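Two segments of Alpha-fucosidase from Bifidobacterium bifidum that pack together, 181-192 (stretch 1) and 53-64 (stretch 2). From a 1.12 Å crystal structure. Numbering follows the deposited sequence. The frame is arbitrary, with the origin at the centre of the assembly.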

ATOM      1  N   GLU A 181      23.750 -16.275   0.025  1.00 10.36           N
ATOM      2  CA  GLU A 181      22.306 -16.406  -0.001  1.00 10.36           C
ATOM      3  C   GLU A 181      21.742 -15.665   1.199  1.00 10.09           C
ATOM      4  O   GLU A 181      22.231 -15.829   2.316  1.00 10.52           O
ATOM      5  CB  GLU A 181      21.905 -17.876   0.057  1.00 10.56           C
ATOM      6  CG  GLU A 181      20.410 -18.120   0.061  1.00 11.60           C
ATOM      7  CD  GLU A 181      20.070 -19.520   0.514  1.00 13.29           C
ATOM      8  OE1 GLU A 181      20.213 -19.805   1.721  1.00 15.18           O
ATOM      9  OE2 GLU A 181      19.650 -20.332  -0.334  1.00 13.64           O
ATOM     10  N   TYR A 182      20.715 -14.856   0.957  1.00  9.78           N
ATOM     11  CA  TYR A 182      20.093 -14.063   2.009  1.00  9.30           C
ATOM     12  C   TYR A 182      18.585 -14.236   2.010  1.00  9.14           C
ATOM     13  O   TYR A 182      17.949 -14.183   0.960  1.00  9.14           O
ATOM     14  CB  TYR A 182      20.381 -12.578   1.810  1.00  9.60           C
ATOM     15  CG  TYR A 182      21.823 -12.195   1.616  1.00  9.87           C
ATOM     16  CD1 TYR A 182      22.656 -11.979   2.714  1.00  9.83           C
ATOM     17  CD2 TYR A 182      22.345 -12.000   0.340  1.00 10.43           C
ATOM     18  CE1 TYR A 182      23.979 -11.608   2.545  1.00 10.33           C
ATOM     19  CE2 TYR A 182      23.667 -11.624   0.161  1.00 10.68           C
ATOM     20  CZ  TYR A 182      24.470 -11.425   1.272  1.00 10.41           C
ATOM     21  OH  TYR A 182      25.778 -11.037   1.115  1.00 10.59           O
ATOM     22  N   PHE A 183      18.012 -14.420   3.194  1.00  8.88           N
ATOM     23  CA  PHE A 183      16.558 -14.386   3.346  1.00  9.10           C
ATOM     24  C   PHE A 183      16.181 -13.954   4.752  1.00  9.17           C
ATOM     25  O   PHE A 183      17.016 -13.953   5.654  1.00  9.27           O
ATOM     26  CB  PHE A 183      15.896 -15.722   2.949  1.00  9.36           C
ATOM     27  CG  PHE A 183      16.330 -16.907   3.772  1.00  9.66           C
ATOM     28  CD1 PHE A 183      15.676 -17.226   4.958  1.00  9.92           C
ATOM     29  CD2 PHE A 183      17.361 -17.733   3.337  1.00  9.78           C
ATOM     30  CE1 PHE A 183      16.059 -18.336   5.712  1.00 11.03           C
ATOM     31  CE2 PHE A 183      17.753 -18.840   4.085  1.00 11.12           C
ATOM     32  CZ  PHE A 183      17.101 -19.146   5.267  1.00 10.61           C
ATOM     33  N   ALA A 184      14.928 -13.545   4.921  1.00  8.77           N
ATOM     34  CA  ALA A 184      14.408 -13.191   6.233  1.00  8.71           C
ATOM     35  C   ALA A 184      13.160 -14.010   6.478  1.00  8.72           C
ATOM     36  O   ALA A 184      12.147 -13.850   5.789  1.00  8.61           O
ATOM     37  CB  ALA A 184      14.111 -11.706   6.323  1.00  9.03           C
ATOM     38  N   SER A 185      13.257 -14.909   7.449  1.00  8.75           N
ATOM     39  CA  SER A 185      12.187 -15.827   7.774  1.00  8.81           C
ATOM     40  C   SER A 185      11.147 -15.178   8.669  1.00  8.50           C
ATOM     41  O   SER A 185      11.485 -14.580   9.692  1.00  8.64           O
ATOM     42  CB  SER A 185      12.760 -17.051   8.476  1.00  8.98           C
ATOM     43  OG  SER A 185      11.717 -17.835   9.019  1.00  9.57           O
ATOM     44  N   ASN A 186       9.880 -15.309   8.287  1.00  8.52           N
ATOM     45  CA  ASN A 186       8.798 -14.921   9.177  1.00  8.87           C
ATOM     46  C   ASN A 186       8.585 -15.951  10.306  1.00  9.51           C
ATOM     47  O   ASN A 186       8.564 -15.564  11.472  1.00  9.58           O
ATOM     48  CB  ASN A 186       7.509 -14.610   8.403  1.00  8.81           C
ATOM     49  CG  ASN A 186       6.448 -13.973   9.278  1.00  8.89           C
ATOM     50  OD1 ASN A 186       5.596 -14.665   9.827  1.00  9.28           O
ATOM     51  ND2 ASN A 186       6.509 -12.651   9.431  1.00  8.38           N
ATOM     52  N   PRO A 187       8.469 -17.264   9.980  1.00 10.00           N
ATOM     53  CA  PRO A 187       8.280 -18.255  11.052  1.00 10.44           C
ATOM     54  C   PRO A 187       9.337 -18.225  12.157  1.00 10.39           C
ATOM     55  O   PRO A 187       8.996 -18.392  13.326  1.00 10.81           O
ATOM     56  CB  PRO A 187       8.341 -19.596  10.310  1.00 10.98           C
ATOM     57  CG  PRO A 187       7.923 -19.285   8.942  1.00 11.10           C
ATOM     58  CD  PRO A 187       8.454 -17.908   8.653  1.00 10.29           C
ATOM     59  N   ASP A 188      10.598 -18.021  11.791  1.00 10.02           N
ATOM     60  CA  ASP A 188      11.680 -18.021  12.775  1.00 10.16           C
ATOM     61  C   ASP A 188      12.201 -16.624  13.100  1.00  9.85           C
ATOM     62  O   ASP A 188      13.152 -16.468  13.869  1.00 10.04           O
ATOM     63  CB  ASP A 188      12.793 -18.975  12.338  1.00 10.48           C
ATOM     64  CG  ASP A 188      12.391 -20.430  12.497  1.00 11.38           C
ATOM     65  OD1 ASP A 188      12.075 -20.831  13.637  1.00 12.57           O
ATOM     66  OD2 ASP A 188      12.360 -21.161  11.486  1.00 12.59           O
ATOM     67  N   ASN A 189      11.546 -15.618  12.522  1.00  9.60           N
ATOM     68  CA  ASN A 189      11.782 -14.215  12.857  1.00  9.68           C
ATOM     69  C   ASN A 189      13.253 -13.804  12.799  1.00  9.43           C
ATOM     70  O   ASN A 189      13.765 -13.128  13.699  1.00  9.29           O
ATOM     71  CB  ASN A 189      11.181 -13.885  14.224  1.00  9.80           C
ATOM     72  CG  ASN A 189      11.025 -12.403  14.431  1.00  9.83           C
ATOM     73  OD1 ASN A 189      10.854 -11.658  13.468  1.00  9.78           O
ATOM     74  ND2 ASN A 189      11.091 -11.964  15.678  1.00 10.30           N
ATOM     75  N   VAL A 190      13.927 -14.211  11.732  1.00  9.23           N
ATOM     76  CA  VAL A 190      15.375 -14.109  11.681  1.00  9.49           C
ATOM     77  C   VAL A 190      15.856 -13.944  10.248  1.00  9.23           C
ATOM     78  O   VAL A 190      15.262 -14.488   9.315  1.00  9.30           O
ATOM     79  CB  VAL A 190      16.045 -15.344  12.369  1.00  9.69           C
ATOM     80  CG1 VAL A 190      15.814 -16.634  11.566  1.00 10.36           C
ATOM     81  CG2 VAL A 190      17.532 -15.112  12.621  1.00  9.88           C
ATOM     82  N   MET A 191      16.919 -13.165  10.085  1.00  9.00           N
ATOM     83  CA  MET A 191      17.583 -13.010   8.802  1.00  9.29           C
ATOM     84  C   MET A 191      18.749 -13.993   8.739  1.00  9.31           C
ATOM     85  O   MET A 191      19.479 -14.168   9.716  1.00  9.43           O
ATOM     86  CB  MET A 191      18.067 -11.567   8.630  1.00  9.14           C
ATOM     87  CG  MET A 191      18.820 -11.290   7.340  1.00  9.62           C
ATOM     88  SD  MET A 191      19.284  -9.557   7.169  1.00  9.77           S
ATOM     89  CE  MET A 191      17.686  -8.769   6.970  1.00  9.47           C
ATOM     90  N   VAL A 192      18.903 -14.631   7.587  1.00  9.52           N
ATOM     91  CA  VAL A 192      19.936 -15.638   7.385  1.00 10.08           C
ATOM     92  C   VAL A 192      20.823 -15.215   6.226  1.00 10.32           C
ATOM     93  O   VAL A 192      20.329 -14.801   5.179  1.00 10.08           O
ATOM     94  CB  VAL A 192      19.305 -17.033   7.114  1.00 10.24           C
ATOM     95  CG1 VAL A 192      20.365 -18.059   6.726  1.00 11.37           C
ATOM     96  CG2 VAL A 192      18.520 -17.516   8.330  1.00 11.60           C
TER
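Stretch 2 (53-64) PFGNGKIGGTVW

Stretch 2 packs on stretch 1 as one β-hairpin laid over another, with an apolar layer between the strands and a cluster of polar contacts between the turns. Stretch 2 runs in extended conformation from Pro 53 to Gly 55, turns through Asn 56, Gly 57 and Lys 58, and returns as a strand from Ile 59 to Val 63. Its two arms are paired by backbone hydrogen bonds, Phe 54 N to Gly 61 O and Gly 61 N to Phe 54 O (both 2.9 Å), with Asn 56 N to Ile 59 O (3.1 Å) closing the turn. Gly 57, with phi/psi of 88/-13°, takes a conformation in which a CB would be jammed against the preceding carbonyl oxygen.

The hairpins point the same way. Strand 53-55 runs at 39° to strand 181-185, with a closest axial approach of 5.7 Å, and strand 59-63 runs at 24° to strand 190-192 at 8.0 Å. No backbone-to-backbone hydrogen bond joins the two stretches, so side chains and water mediate the contact, which buries 661 Å² in all. The backbones come nearest towards the turns: the CA atoms of Phe 183 and Phe 54 are 6.4 Å apart, those of Ala 184 and Gly 55 5.0 Å, and those of Asn 186 and Asn 56 4.8 Å.

Phe 54, in the p rotamer, points toward stretch 1 and is central to the apolar layer. Its CZ lies 3.7 Å from Tyr 182 CB and its CD1 3.9 Å from Ala 184 CB, while Met 191 CE comes within 3.7 Å of its CE1. The CA-to-CB bond of Met 191 points sideways, but two t torsions followed by chi3 in the m well bring the methyl group inward, where CE also meets Gly 60 C at 3.6 Å and Gly 61 N at 3.7 Å. The lack of a side chain at Gly 61 leaves room for this packing, because a CB there would clash with Phe 54 CE2 and sit tightly against Met 191 CE. Ile 59 fills the space nearer the turn, its CD1 3.7 Å from Met 191 CB. At the other end of the layer, Val 63 CG1 rests 3.6 Å from Tyr 182 CE2.

Asn 56 organises the polar end. Its OD1 accepts hydrogen bonds from Lys 58 N (2.9 Å) and Ile 59 N (2.8 Å), bracing its own turn, which leaves ND2 to donate across the interface to Ser 185 O at 3.0 Å. Asn 186 answers from stretch 1, its ND2 donating to Asn 56 O at 2.8 Å. The side chain of Lys 58, kinked at chi1 and chi3 (both m), reaches the neighbouring turn, where NZ makes a weak hydrogen bond to Asn 189 OD1 (3.0 Å). Waters complete the set: water 1 donates to both Gly 55 O (3.1 Å) and Ala 184 O (2.7 Å), bridging two carbonyl oxygens that lie 3.6 Å apart and, both being acceptors, cannot hydrogen-bond to each other, and water 2 links Lys 58 NZ (2.8 Å) to Asn 186 O (2.6 Å).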

ATOM      1  N   PRO A  53      15.688  -6.129  -2.573  1.00  7.46           N
ATOM      2  CA  PRO A  53      15.059  -6.206  -1.265  1.00  7.63           C
ATOM      3  C   PRO A  53      14.524  -7.577  -0.875  1.00  7.82           C
ATOM      4  O   PRO A  53      14.047  -8.344  -1.719  1.00  7.72           O
ATOM      5  CB  PRO A  53      13.893  -5.228  -1.398  1.00  7.87           C
ATOM      6  CG  PRO A  53      13.475  -5.367  -2.817  1.00  7.98           C
ATOM      7  CD  PRO A  53      14.745  -5.635  -3.596  1.00  7.78           C
ATOM      8  N   PHE A  54      14.582  -7.855   0.418  1.00  7.60           N
ATOM      9  CA  PHE A  54      13.914  -9.008   0.998  1.00  7.76           C
ATOM     10  C   PHE A  54      13.551  -8.654   2.437  1.00  7.29           C
ATOM     11  O   PHE A  54      14.145  -7.752   3.035  1.00  6.88           O
ATOM     12  CB  PHE A  54      14.803 -10.262   0.929  1.00  7.84           C
ATOM     13  CG  PHE A  54      16.017 -10.189   1.804  1.00  8.10           C
ATOM     14  CD1 PHE A  54      16.000 -10.766   3.065  1.00  8.74           C
ATOM     15  CD2 PHE A  54      17.174  -9.537   1.380  1.00  8.58           C
ATOM     16  CE1 PHE A  54      17.109 -10.697   3.894  1.00  9.73           C
ATOM     17  CE2 PHE A  54      18.291  -9.461   2.210  1.00  8.86           C
ATOM     18  CZ  PHE A  54      18.256 -10.045   3.466  1.00  8.43           C
ATOM     19  N   GLY A  55      12.577  -9.358   2.994  1.00  7.34           N
ATOM     20  CA  GLY A  55      12.161  -9.082   4.358  1.00  7.44           C
ATOM     21  C   GLY A  55      11.191 -10.111   4.882  1.00  7.24           C
ATOM     22  O   GLY A  55      10.715 -10.976   4.131  1.00  7.79           O
ATOM     23  N   ASN A  56      10.904 -10.021   6.177  1.00  7.56           N
ATOM     24  CA  ASN A  56       9.915 -10.884   6.815  1.00  7.57           C
ATOM     25  C   ASN A  56       8.730 -10.094   7.376  1.00  7.49           C
ATOM     26  O   ASN A  56       8.019 -10.571   8.258  1.00  7.54           O
ATOM     27  CB  ASN A  56      10.563 -11.753   7.905  1.00  7.78           C
ATOM     28  CG  ASN A  56      11.016 -10.951   9.116  1.00  7.47           C
ATOM     29  OD1 ASN A  56      10.877  -9.731   9.163  1.00  7.87           O
ATOM     30  ND2 ASN A  56      11.558 -11.644  10.111  1.00  8.98           N
ATOM     31  N   GLY A  57       8.530  -8.886   6.854  1.00  7.02           N
ATOM     32  CA  GLY A  57       7.499  -7.973   7.345  1.00  7.27           C
ATOM     33  C   GLY A  57       7.966  -7.088   8.486  1.00  7.14           C
ATOM     34  O   GLY A  57       7.280  -6.121   8.843  1.00  7.30           O
ATOM     35  N   LYS A  58       9.122  -7.423   9.063  1.00  7.49           N
ATOM     36  CA  LYS A  58       9.627  -6.733  10.250  1.00  7.72           C
ATOM     37  C   LYS A  58      11.064  -6.260  10.055  1.00  7.47           C
ATOM     38  O   LYS A  58      11.336  -5.064  10.139  1.00  8.61           O
ATOM     39  CB  LYS A  58       9.476  -7.609  11.490  1.00  7.95           C
ATOM     40  CG  LYS A  58       8.021  -7.946  11.794  1.00  9.41           C
ATOM     41  CD  LYS A  58       7.874  -8.788  13.030  1.00 14.12           C
ATOM     42  CE  LYS A  58       8.061 -10.259  12.727  1.00 15.39           C
ATOM     43  NZ  LYS A  58       8.002 -11.036  13.986  1.00 17.06           N
ATOM     44  N   ILE A  59      11.978  -7.188   9.786  1.00  7.23           N
ATOM     45  CA  ILE A  59      13.325  -6.828   9.357  1.00  7.86           C
ATOM     46  C   ILE A  59      13.451  -6.988   7.849  1.00  7.30           C
ATOM     47  O   ILE A  59      12.781  -7.828   7.237  1.00  7.60           O
ATOM     48  CB  ILE A  59      14.442  -7.619  10.095  1.00  7.62           C
ATOM     49  CG1 ILE A  59      14.235  -9.137   9.978  1.00  8.68           C
ATOM     50  CG2 ILE A  59      14.544  -7.158  11.551  1.00  8.13           C
ATOM     51  CD1 ILE A  59      15.352  -9.964  10.600  1.00  8.92           C
ATOM     52  N   GLY A  60      14.307  -6.162   7.259  1.00  7.46           N
ATOM     53  CA  GLY A  60      14.530  -6.192   5.831  1.00  7.71           C
ATOM     54  C   GLY A  60      15.980  -5.957   5.484  1.00  7.29           C
ATOM     55  O   GLY A  60      16.720  -5.304   6.228  1.00  7.63           O
ATOM     56  N   GLY A  61      16.375  -6.498   4.338  1.00  7.21           N
ATOM     57  CA  GLY A  61      17.676  -6.223   3.762  1.00  7.41           C
ATOM     58  C   GLY A  61      17.547  -5.780   2.323  1.00  7.44           C
ATOM     59  O   GLY A  61      16.563  -6.095   1.649  1.00  7.62           O
ATOM     60  N   THR A  62      18.544  -5.034   1.863  1.00  7.77           N
ATOM     61  CA  THR A  62      18.699  -4.706   0.454  1.00  7.97           C
ATOM     62  C   THR A  62      20.137  -5.036   0.064  1.00  7.71           C
ATOM     63  O   THR A  62      21.089  -4.445   0.586  1.00  7.87           O
ATOM     64  CB  THR A  62      18.327  -3.236   0.128  1.00  7.88           C
ATOM     65  OG1 THR A  62      18.514  -2.409   1.286  1.00  7.87           O
ATOM     66  CG2 THR A  62      16.870  -3.135  -0.336  1.00  8.50           C
ATOM     67  N   VAL A  63      20.271  -6.013  -0.830  1.00  7.88           N
ATOM     68  CA  VAL A  63      21.550  -6.644  -1.144  1.00  7.99           C
ATOM     69  C   VAL A  63      22.253  -5.931  -2.288  1.00  8.47           C
ATOM     70  O   VAL A  63      21.665  -5.708  -3.349  1.00  8.32           O
ATOM     71  CB  VAL A  63      21.346  -8.129  -1.525  1.00  8.40           C
ATOM     72  CG1 VAL A  63      22.678  -8.808  -1.839  1.00  8.44           C
ATOM     73  CG2 VAL A  63      20.628  -8.858  -0.408  1.00  8.86           C
ATOM     74  N   TRP A  64      23.522  -5.591  -2.069  1.00  8.38           N
ATOM     75  CA  TRP A  64      24.326  -4.944  -3.101  1.00  8.93           C
ATOM     76  C   TRP A  64      25.049  -5.961  -4.000  1.00  9.19           C
ATOM     77  O   TRP A  64      25.163  -5.758  -5.204  1.00  9.40           O
ATOM     78  CB  TRP A  64      25.330  -3.974  -2.467  1.00  9.05           C
ATOM     79  CG  TRP A  64      24.710  -2.790  -1.757  1.00  9.24           C
ATOM     80  CD1 TRP A  64      23.944  -2.814  -0.620  1.00  9.08           C
ATOM     81  CD2 TRP A  64      24.828  -1.411  -2.128  1.00  9.18           C
ATOM     82  NE1 TRP A  64      23.571  -1.539  -0.272  1.00  8.88           N
ATOM     83  CE2 TRP A  64      24.099  -0.657  -1.177  1.00  9.28           C
ATOM     84  CE3 TRP A  64      25.469  -0.737  -3.177  1.00 10.36           C
ATOM     85  CZ2 TRP A  64      24.003   0.733  -1.238  1.00  9.59           C
ATOM     86  CZ3 TRP A  64      25.371   0.650  -3.237  1.00 10.23           C
ATOM     87  CH2 TRP A  64      24.639   1.368  -2.273  1.00  9.74           C
TER
HETATM   88  O   HOH W   1       9.694 -13.843   4.547  1.00  8.66           O
HETATM   89  O   HOH W   2       7.910 -13.679  13.199  1.00 15.40           O
HETATM   90  O   HOH W   3      10.104  -9.336  15.421  1.00 20.55           O